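Long-range contacts in CRISPR-associated endonuclease Cas12b (Alicyclobacillus acidoterrestris, PDB 5U31), which is an RNA-guided, metal-dependent endonuclease of CRISPR antiviral defence that recognises a protospacer adjacent motif and cuts target DNA with its RuvC domain: residues 550-555 against 564-569; 582-587 against 614-619. The protein carries 3 engineered substitutions. One frame throughout, in Å; residues are numbered along the deposited sequence.

Interaction 1. Residues 550-555 against 564-569; sequences HPDDGK and GLRVMS
His550 and Gly564 meet through their backbones where the chain, having left helix 543-549, loops back before entering strand 566-572. The amide N of Gly564 donates to the carbonyl O of His550 over 3.1 Å, approaching from above the carbonyl plane, 56° out of it. A single bond of this kind pins the mouth of a loop without making a strand pair. The imidazole of His550 turns elsewhere: its ND1 is hydrogen-bonded to the carbonyl O of Leu562, and its ring stacks on Tyr546 of the preceding helix.

The charged part of the contact belongs to Asp552. Its CG stands beside the backbone N, anti to the carbonyl carbon (chi1 -54°). The carboxylate oxygen OD2 is 2.9 Å from Arg566 NH2. The two side chains meet tip to tip with carboxylate and guanidinium planes 81° apart, so the salt bridge is no flat, two-pronged pairing, and its hydrogen bond is weak. Arg566, extended from CG to NE, has a second acidic partner, since its NE is salt-bridged to Glu616.

Gly564 CA also lies against the Asp552 carboxylate, 3.2 Å from OD2. The backbone angles of Gly564 would press a CB against the carbonyl O of the residue before, which by itself calls for glycine here.

Strand 566-572 then runs into the RuvC sheet between strands 578-587 and 845-850, with Val567 and Ser569 packed against helix 977-990, while the loop stays at the exposed margin.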
loop_
_atom_site.group_PDB
_atom_site.type_symbol
_atom_site.label_atom_id
_atom_site.label_comp_id
_atom_site.label_asym_id
_atom_site.label_seq_id
_atom_site.Cartn_x
_atom_site.Cartn_y
_atom_site.Cartn_z
ATOM N N HIS A 550 -8.971 -7.078 -36.639
ATOM C CA HIS A 550 -7.603 -6.948 -36.134
ATOM C C HIS A 550 -6.923 -8.308 -36.152
ATOM O O HIS A 550 -6.715 -8.935 -35.108
ATOM C CB HIS A 550 -7.600 -6.353 -34.725
ATOM C CG HIS A 550 -8.293 -5.032 -34.624
ATOM N ND1 HIS A 550 -7.610 -3.837 -34.565
ATOM C CD2 HIS A 550 -9.607 -4.718 -34.569
ATOM C CE1 HIS A 550 -8.474 -2.842 -34.476
ATOM N NE2 HIS A 550 -9.694 -3.350 -34.477
ATOM N N PRO A 551 -6.546 -8.790 -37.330
ATOM C CA PRO A 551 -5.890 -10.095 -37.411
ATOM C C PRO A 551 -4.411 -10.003 -37.074
ATOM O O PRO A 551 -3.746 -8.999 -37.344
ATOM C CB PRO A 551 -6.098 -10.506 -38.876
ATOM C CG PRO A 551 -6.833 -9.344 -39.544
ATOM C CD PRO A 551 -6.668 -8.164 -38.652
ATOM N N ASP A 552 -3.908 -11.075 -36.465
ATOM C CA ASP A 552 -2.488 -11.163 -36.143
ATOM C C ASP A 552 -1.656 -11.095 -37.415
ATOM O O ASP A 552 -1.869 -11.867 -38.354
ATOM C CB ASP A 552 -2.187 -12.463 -35.396
ATOM C CG ASP A 552 -3.056 -12.654 -34.170
ATOM O OD1 ASP A 552 -4.245 -13.002 -34.332
ATOM O OD2 ASP A 552 -2.545 -12.471 -33.044
ATOM N N ASP A 553 -0.700 -10.167 -37.439
ATOM C CA ASP A 553 0.165 -9.977 -38.594
ATOM C C ASP A 553 1.642 -10.050 -38.231
ATOM O O ASP A 553 2.492 -9.790 -39.090
ATOM C CB ASP A 553 -0.141 -8.641 -39.269
ATOM C CG ASP A 553 -0.182 -7.495 -38.286
ATOM O OD1 ASP A 553 0.433 -7.609 -37.202
ATOM O OD2 ASP A 553 -0.846 -6.485 -38.592
ATOM N N GLY A 554 1.965 -10.377 -36.984
ATOM C CA GLY A 554 3.334 -10.603 -36.582
ATOM C C GLY A 554 4.104 -9.376 -36.155
ATOM O O GLY A 554 5.295 -9.498 -35.838
ATOM N N LYS A 555 3.480 -8.202 -36.134
ATOM C CA LYS A 555 4.196 -6.999 -35.733
ATOM C C LYS A 555 4.518 -7.053 -34.242
ATOM O O LYS A 555 3.660 -7.380 -33.416
ATOM C CB LYS A 555 3.382 -5.750 -36.077
ATOM C CG LYS A 555 3.435 -5.396 -37.564
ATOM C CD LYS A 555 2.715 -4.096 -37.891
ATOM C CE LYS A 555 1.212 -4.230 -37.734
ATOM N NZ LYS A 555 0.496 -3.016 -38.217
ATOM N N GLY A 564 -4.122 -8.693 -33.420
ATOM C CA GLY A 564 -4.164 -9.752 -32.439
ATOM C C GLY A 564 -4.846 -9.314 -31.157
ATOM O O GLY A 564 -5.172 -8.143 -30.947
ATOM N N LEU A 565 -5.066 -10.291 -30.280
ATOM C CA LEU A 565 -5.731 -10.036 -29.003
ATOM C C LEU A 565 -5.129 -10.996 -27.980
ATOM O O LEU A 565 -5.467 -12.183 -27.969
ATOM C CB LEU A 565 -7.238 -10.212 -29.130
ATOM C CG LEU A 565 -8.099 -9.700 -27.975
ATOM C CD1 LEU A 565 -7.800 -8.235 -27.686
ATOM C CD2 LEU A 565 -9.574 -9.898 -28.283
ATOM N N ARG A 566 -4.239 -10.478 -27.133
ATOM C CA ARG A 566 -3.514 -11.282 -26.160
ATOM C C ARG A 566 -3.657 -10.688 -24.768
ATOM O O ARG A 566 -3.718 -9.468 -24.597
ATOM C CB ARG A 566 -2.024 -11.384 -26.503
ATOM C CG ARG A 566 -1.729 -12.101 -27.794
ATOM C CD ARG A 566 -0.285 -11.908 -28.221
ATOM N NE ARG A 566 0.046 -12.834 -29.296
ATOM C CZ ARG A 566 -0.198 -12.598 -30.578
ATOM N NH1 ARG A 566 0.120 -13.504 -31.492
ATOM N NH2 ARG A 566 -0.755 -11.454 -30.947
ATOM N N VAL A 567 -3.685 -11.569 -23.772
ATOM C CA VAL A 567 -3.810 -11.186 -22.371
ATOM C C VAL A 567 -2.678 -11.844 -21.597
ATOM O O VAL A 567 -2.408 -13.036 -21.778
ATOM C CB VAL A 567 -5.173 -11.600 -21.784
ATOM C CG1 VAL A 567 -5.242 -11.252 -20.306
ATOM C CG2 VAL A 567 -6.311 -10.945 -22.550
HETATM N N MSE A 568 -2.021 -11.075 -20.739
HETATM C CA MSE A 568 -0.990 -11.643 -19.886
HETATM C C MSE A 568 -1.441 -11.641 -18.433
HETATM O O MSE A 568 -1.775 -10.593 -17.885
HETATM C CB MSE A 568 0.318 -10.871 -20.030
HETATM C CG MSE A 568 1.475 -11.520 -19.307
HETATM SE SE MSE A 568 3.067 -10.408 -19.307
HETATM C CE MSE A 568 2.412 -8.990 -18.147
ATOM N N SER A 569 -1.464 -12.815 -17.810
ATOM C CA SER A 569 -1.822 -12.917 -16.404
ATOM C C SER A 569 -0.556 -12.936 -15.564
ATOM O O SER A 569 0.471 -13.476 -15.981
ATOM C CB SER A 569 -2.663 -14.165 -16.135
ATOM O OG SER A 569 -2.016 -15.329 -16.606
#

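Interaction 2. Residues 582-587 against 614-619; sequences VFRVAR and VHERSQ. With nucleotides of chain B.
A classic beta bulge interrupts the regular register of these antiparallel strands: Glu616 and Arg617 both face Val582, whose carbonyl O accepts from Glu616 N at 2.7 Å and only weakly from Arg617 N. The register, shifted by one, continues through Phe583 and His615 to the pair Arg584 and Val614, joined by hydrogen bonds in both directions.

Phe583 and His615 face each other at a non-hydrogen-bonded position. The first torsion of His615 sets CG anti to the backbone N (chi1 -178°). The rings form an offset edge-to-face pair, the imidazole edge toward the Phe583 face, with CD2 3.3 Å from Phe583 CE2 and the planes 76° apart; His615 CA sits over the same phenyl ring in a CH-pi contact. NE2 is hydrogen-bonded to Ser618 OG at 2.7 Å, and A6 O4' of chain B, the guide RNA, lies over one imidazole face, in keeping with the role of His615 in binding that RNA.

On the face with Val582, Arg584, Val614 and Arg617, Val614 CB lies over the Arg584 guanidinium, and Val582 CG2 sits over the centre of the Arg617 guanidinium, 3.5 Å above its plane; Arg617 is also salt-bridged to Glu820. Glu616 OE2 forms a salt bridge with Arg584 NE at the guanidinium edge; the modelled length is doubtfully short.

Strand 578-587 lies between 611-621 and 566-572 in the RuvC sheet, with helix 977-990 packed against Phe583, Val585 and His615.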
loop_
_atom_site.group_PDB
_atom_site.type_symbol
_atom_site.label_atom_id
_atom_site.label_comp_id
_atom_site.label_asym_id
_atom_site.label_seq_id
_atom_site.Cartn_x
_atom_site.Cartn_y
_atom_site.Cartn_z
ATOM N N VAL A 582 1.156 -15.934 -21.134
ATOM C CA VAL A 582 0.560 -15.161 -22.215
ATOM C C VAL A 582 -0.341 -16.081 -23.024
ATOM O O VAL A 582 0.051 -17.204 -23.363
ATOM C CB VAL A 582 1.643 -14.516 -23.100
ATOM C CG1 VAL A 582 1.018 -13.803 -24.280
ATOM C CG2 VAL A 582 2.474 -13.552 -22.289
ATOM N N PHE A 583 -1.546 -15.609 -23.322
ATOM C CA PHE A 583 -2.515 -16.356 -24.106
ATOM C C PHE A 583 -2.992 -15.496 -25.266
ATOM O O PHE A 583 -3.101 -14.274 -25.149
ATOM C CB PHE A 583 -3.717 -16.793 -23.256
ATOM C CG PHE A 583 -3.482 -18.038 -22.451
ATOM C CD1 PHE A 583 -4.080 -19.235 -22.812
ATOM C CD2 PHE A 583 -2.668 -18.015 -21.332
ATOM C CE1 PHE A 583 -3.873 -20.384 -22.070
ATOM C CE2 PHE A 583 -2.456 -19.162 -20.585
ATOM C CZ PHE A 583 -3.060 -20.350 -20.957
ATOM N N ARG A 584 -3.279 -16.150 -26.387
ATOM C CA ARG A 584 -3.721 -15.486 -27.604
ATOM C C ARG A 584 -5.092 -16.018 -27.999
ATOM O O ARG A 584 -5.341 -17.225 -27.930
ATOM C CB ARG A 584 -2.711 -15.708 -28.746
ATOM C CG ARG A 584 -3.336 -15.948 -30.118
ATOM C CD ARG A 584 -2.280 -16.227 -31.185
ATOM N NE ARG A 584 -1.483 -17.414 -30.885
ATOM C CZ ARG A 584 -1.687 -18.611 -31.426
ATOM N NH1 ARG A 584 -2.662 -18.782 -32.306
ATOM N NH2 ARG A 584 -0.914 -19.635 -31.094
ATOM N N VAL A 585 -5.984 -15.115 -28.396
ATOM C CA VAL A 585 -7.281 -15.524 -28.924
ATOM C C VAL A 585 -7.099 -15.941 -30.376
ATOM O O VAL A 585 -6.487 -15.217 -31.169
ATOM C CB VAL A 585 -8.312 -14.392 -28.791
ATOM C CG1 VAL A 585 -9.686 -14.885 -29.203
ATOM C CG2 VAL A 585 -8.349 -13.867 -27.372
ATOM N N ALA A 586 -7.619 -17.114 -30.726
ATOM C CA ALA A 586 -7.432 -17.648 -32.068
ATOM C C ALA A 586 -8.556 -18.621 -32.384
ATOM O O ALA A 586 -9.200 -19.168 -31.486
ATOM C CB ALA A 586 -6.073 -18.343 -32.212
ATOM N N ARG A 587 -8.785 -18.822 -33.680
ATOM C CA ARG A 587 -9.750 -19.819 -34.121
ATOM C C ARG A 587 -9.238 -21.215 -33.799
ATOM O O ARG A 587 -8.038 -21.487 -33.885
ATOM C CB ARG A 587 -10.003 -19.699 -35.624
ATOM C CG ARG A 587 -10.423 -18.322 -36.105
ATOM C CD ARG A 587 -10.691 -18.347 -37.603
ATOM N NE ARG A 587 -10.807 -17.008 -38.172
ATOM C CZ ARG A 587 -10.970 -16.757 -39.468
ATOM N NH1 ARG A 587 -11.038 -17.759 -40.336
ATOM N NH2 ARG A 587 -11.064 -15.506 -39.899
ATOM N N VAL A 614 -5.233 -19.617 -26.811
ATOM C CA VAL A 614 -4.058 -20.461 -26.995
ATOM C C VAL A 614 -2.921 -19.945 -26.127
ATOM O O VAL A 614 -2.600 -18.753 -26.155
ATOM C CB VAL A 614 -3.644 -20.495 -28.474
ATOM C CG1 VAL A 614 -2.405 -21.346 -28.658
ATOM C CG2 VAL A 614 -4.785 -21.016 -29.320
ATOM N N HIS A 615 -2.298 -20.844 -25.366
ATOM C CA HIS A 615 -1.143 -20.472 -24.561
ATOM C C HIS A 615 0.061 -20.198 -25.456
ATOM O O HIS A 615 0.435 -21.032 -26.286
ATOM C CB HIS A 615 -0.815 -21.579 -23.557
ATOM C CG HIS A 615 0.341 -21.264 -22.658
ATOM N ND1 HIS A 615 1.629 -21.685 -22.916
ATOM C CD2 HIS A 615 0.399 -20.571 -21.495
ATOM C CE1 HIS A 615 2.430 -21.260 -21.953
ATOM N NE2 HIS A 615 1.709 -20.587 -21.077
ATOM N N GLU A 616 0.673 -19.026 -25.286
ATOM C CA GLU A 616 1.861 -18.644 -26.038
ATOM C C GLU A 616 3.145 -18.928 -25.272
ATOM O O GLU A 616 4.034 -19.614 -25.784
ATOM C CB GLU A 616 1.797 -17.158 -26.411
ATOM C CG GLU A 616 0.623 -16.786 -27.299
ATOM C CD GLU A 616 1.046 -16.426 -28.709
ATOM O OE1 GLU A 616 1.814 -15.453 -28.873
ATOM O OE2 GLU A 616 0.616 -17.126 -29.649
ATOM N N ARG A 617 3.261 -18.418 -24.049
ATOM C CA ARG A 617 4.471 -18.618 -23.267
ATOM C C ARG A 617 4.158 -18.405 -21.795
ATOM O O ARG A 617 3.177 -17.750 -21.437
ATOM C CB ARG A 617 5.590 -17.670 -23.714
ATOM C CG ARG A 617 5.313 -16.205 -23.419
ATOM C CD ARG A 617 6.181 -15.301 -24.273
ATOM N NE ARG A 617 5.471 -14.082 -24.650
ATOM C CZ ARG A 617 5.588 -12.930 -24.003
ATOM N NH1 ARG A 617 6.397 -12.852 -22.955
ATOM N NH2 ARG A 617 4.908 -11.860 -24.401
ATOM N N SER A 618 5.007 -18.980 -20.949
ATOM C CA SER A 618 5.022 -18.683 -19.526
ATOM C C SER A 618 6.452 -18.387 -19.113
ATOM O O SER A 618 7.402 -18.951 -19.666
ATOM C CB SER A 618 4.457 -19.834 -18.688
ATOM O OG SER A 618 3.051 -19.930 -18.830
ATOM N N GLN A 619 6.601 -17.493 -18.142
ATOM C CA GLN A 619 7.916 -17.034 -17.740
ATOM C C GLN A 619 7.884 -16.641 -16.274
ATOM O O GLN A 619 6.851 -16.215 -15.754
ATOM C CB GLN A 619 8.378 -15.850 -18.598
ATOM C CG GLN A 619 9.309 -16.234 -19.731
ATOM C CD GLN A 619 10.655 -16.726 -19.232
ATOM O OE1 GLN A 619 11.311 -16.068 -18.420
ATOM N NE2 GLN A 619 11.071 -17.895 -19.710
ATOM P P G B 9 11.048 -18.598 -26.519
ATOM O OP1 G B 9 10.749 -17.273 -27.115
ATOM O OP2 G B 9 11.116 -19.805 -27.383
ATOM O "O5'" G B 9 12.431 -18.480 -25.739
ATOM C "C5'" G B 9 12.729 -17.352 -24.922
ATOM C "C4'" G B 9 13.958 -17.606 -24.086
ATOM O "O4'" G B 9 14.399 -16.373 -23.449
ATOM C "C3'" G B 9 13.789 -18.635 -22.965
ATOM O "O3'" G B 9 14.953 -19.448 -22.888
ATOM C "C2'" G B 9 13.692 -17.766 -21.714
ATOM O "O2'" G B 9 14.101 -18.401 -20.523
ATOM C "C1'" G B 9 14.613 -16.611 -22.076
ATOM N N9 G B 9 14.349 -15.384 -21.324
ATOM C C8 G B 9 15.225 -14.764 -20.465
ATOM N N7 G B 9 14.725 -13.698 -19.910
ATOM C C5 G B 9 13.439 -13.616 -20.427
ATOM C C6 G B 9 12.422 -12.661 -20.187
ATOM O O6 G B 9 12.454 -11.671 -19.450
ATOM N N1 G B 9 11.273 -12.944 -20.912
ATOM C C2 G B 9 11.113 -14.008 -21.760
ATOM N N2 G B 9 9.914 -14.090 -22.357
ATOM N N3 G B 9 12.053 -14.910 -21.996
ATOM C C4 G B 9 13.183 -14.653 -21.299
ATOM P P A B 6 0.882 -28.119 -18.565
ATOM O OP1 A B 6 -0.239 -28.320 -17.616
ATOM O OP2 A B 6 0.823 -28.750 -19.912
ATOM O "O5'" A B 6 1.083 -26.549 -18.723
ATOM C "C5'" A B 6 0.403 -25.823 -19.737
ATOM C "C4'" A B 6 1.373 -25.248 -20.734
ATOM O "O4'" A B 6 2.254 -24.346 -20.015
ATOM C "C3'" A B 6 2.259 -26.293 -21.417
ATOM O "O3'" A B 6 2.205 -26.281 -22.861
ATOM C "C2'" A B 6 3.661 -26.059 -20.839
ATOM O "O2'" A B 6 4.727 -26.215 -21.748
ATOM C "C1'" A B 6 3.607 -24.639 -20.291
ATOM N N9 A B 6 4.368 -24.552 -19.043
ATOM C C8 A B 6 4.115 -25.265 -17.898
ATOM N N7 A B 6 4.968 -25.047 -16.929
ATOM C C5 A B 6 5.862 -24.144 -17.480
ATOM C C6 A B 6 7.007 -23.523 -16.956
ATOM N N6 A B 6 7.453 -23.733 -15.717
ATOM N N1 A B 6 7.679 -22.670 -17.756
ATOM C C2 A B 6 7.227 -22.467 -19.000
ATOM N N3 A B 6 6.166 -22.992 -19.611
ATOM C C4 A B 6 5.515 -23.833 -18.786
ATOM P P G B 7 2.694 -25.074 -23.807
ATOM O OP1 G B 7 2.622 -23.771 -23.129
ATOM O OP2 G B 7 1.947 -25.253 -25.076
ATOM O "O5'" G B 7 4.226 -25.392 -24.107
ATOM C "C5'" G B 7 5.175 -24.332 -24.200
ATOM C "C4'" G B 7 6.509 -24.792 -24.732
ATOM O "O4'" G B 7 6.980 -25.914 -23.945
ATOM C "C3'" G B 7 6.513 -25.255 -26.186
ATOM O "O3'" G B 7 7.767 -24.928 -26.778
ATOM C "C2'" G B 7 6.402 -26.769 -26.059
ATOM O "O2'" G B 7 6.933 -27.482 -27.158
ATOM C "C1'" G B 7 7.197 -27.032 -24.783
ATOM N N9 G B 7 6.762 -28.223 -24.051
ATOM C C8 G B 7 5.572 -28.395 -23.386
ATOM N N7 G B 7 5.471 -29.563 -22.816
ATOM C C5 G B 7 6.669 -30.198 -23.125
ATOM C C6 G B 7 7.140 -31.492 -22.786
ATOM O O6 G B 7 6.571 -32.365 -22.121
ATOM N N1 G B 7 8.408 -31.729 -23.305
ATOM C C2 G B 7 9.130 -30.837 -24.055
ATOM N N2 G B 7 10.336 -31.246 -24.465
ATOM N N3 G B 7 8.704 -29.630 -24.380
ATOM C C4 G B 7 7.476 -29.380 -23.881
#

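Overall arrangement
Interactions 1 and 2 are adjoining parts of one RuvC sheet, in series along the chain, an example of a local loop closure feeding directly into strand pairing. Their centres lie 9 Å apart. Strand 566-572, which interaction 1 leads into, pairs with strand 578-587 of interaction 2: Leu565 O is 3.0 Å from Val585 N, and Val567 N is 3.1 Å from Phe583 O, both probable hydrogen bonds. Strand 566-572 also carries Ala571, an engineered substitution at a RuvC active-site position. Glu616 bridges Arg566 and Arg584, whose side chains pack together, Arg566 NH1 lying 3.6 Å from Arg584 CD. Interaction 2 touches the guide RNA, whereas interaction 1 stays about 8 Å from it between nearest atoms.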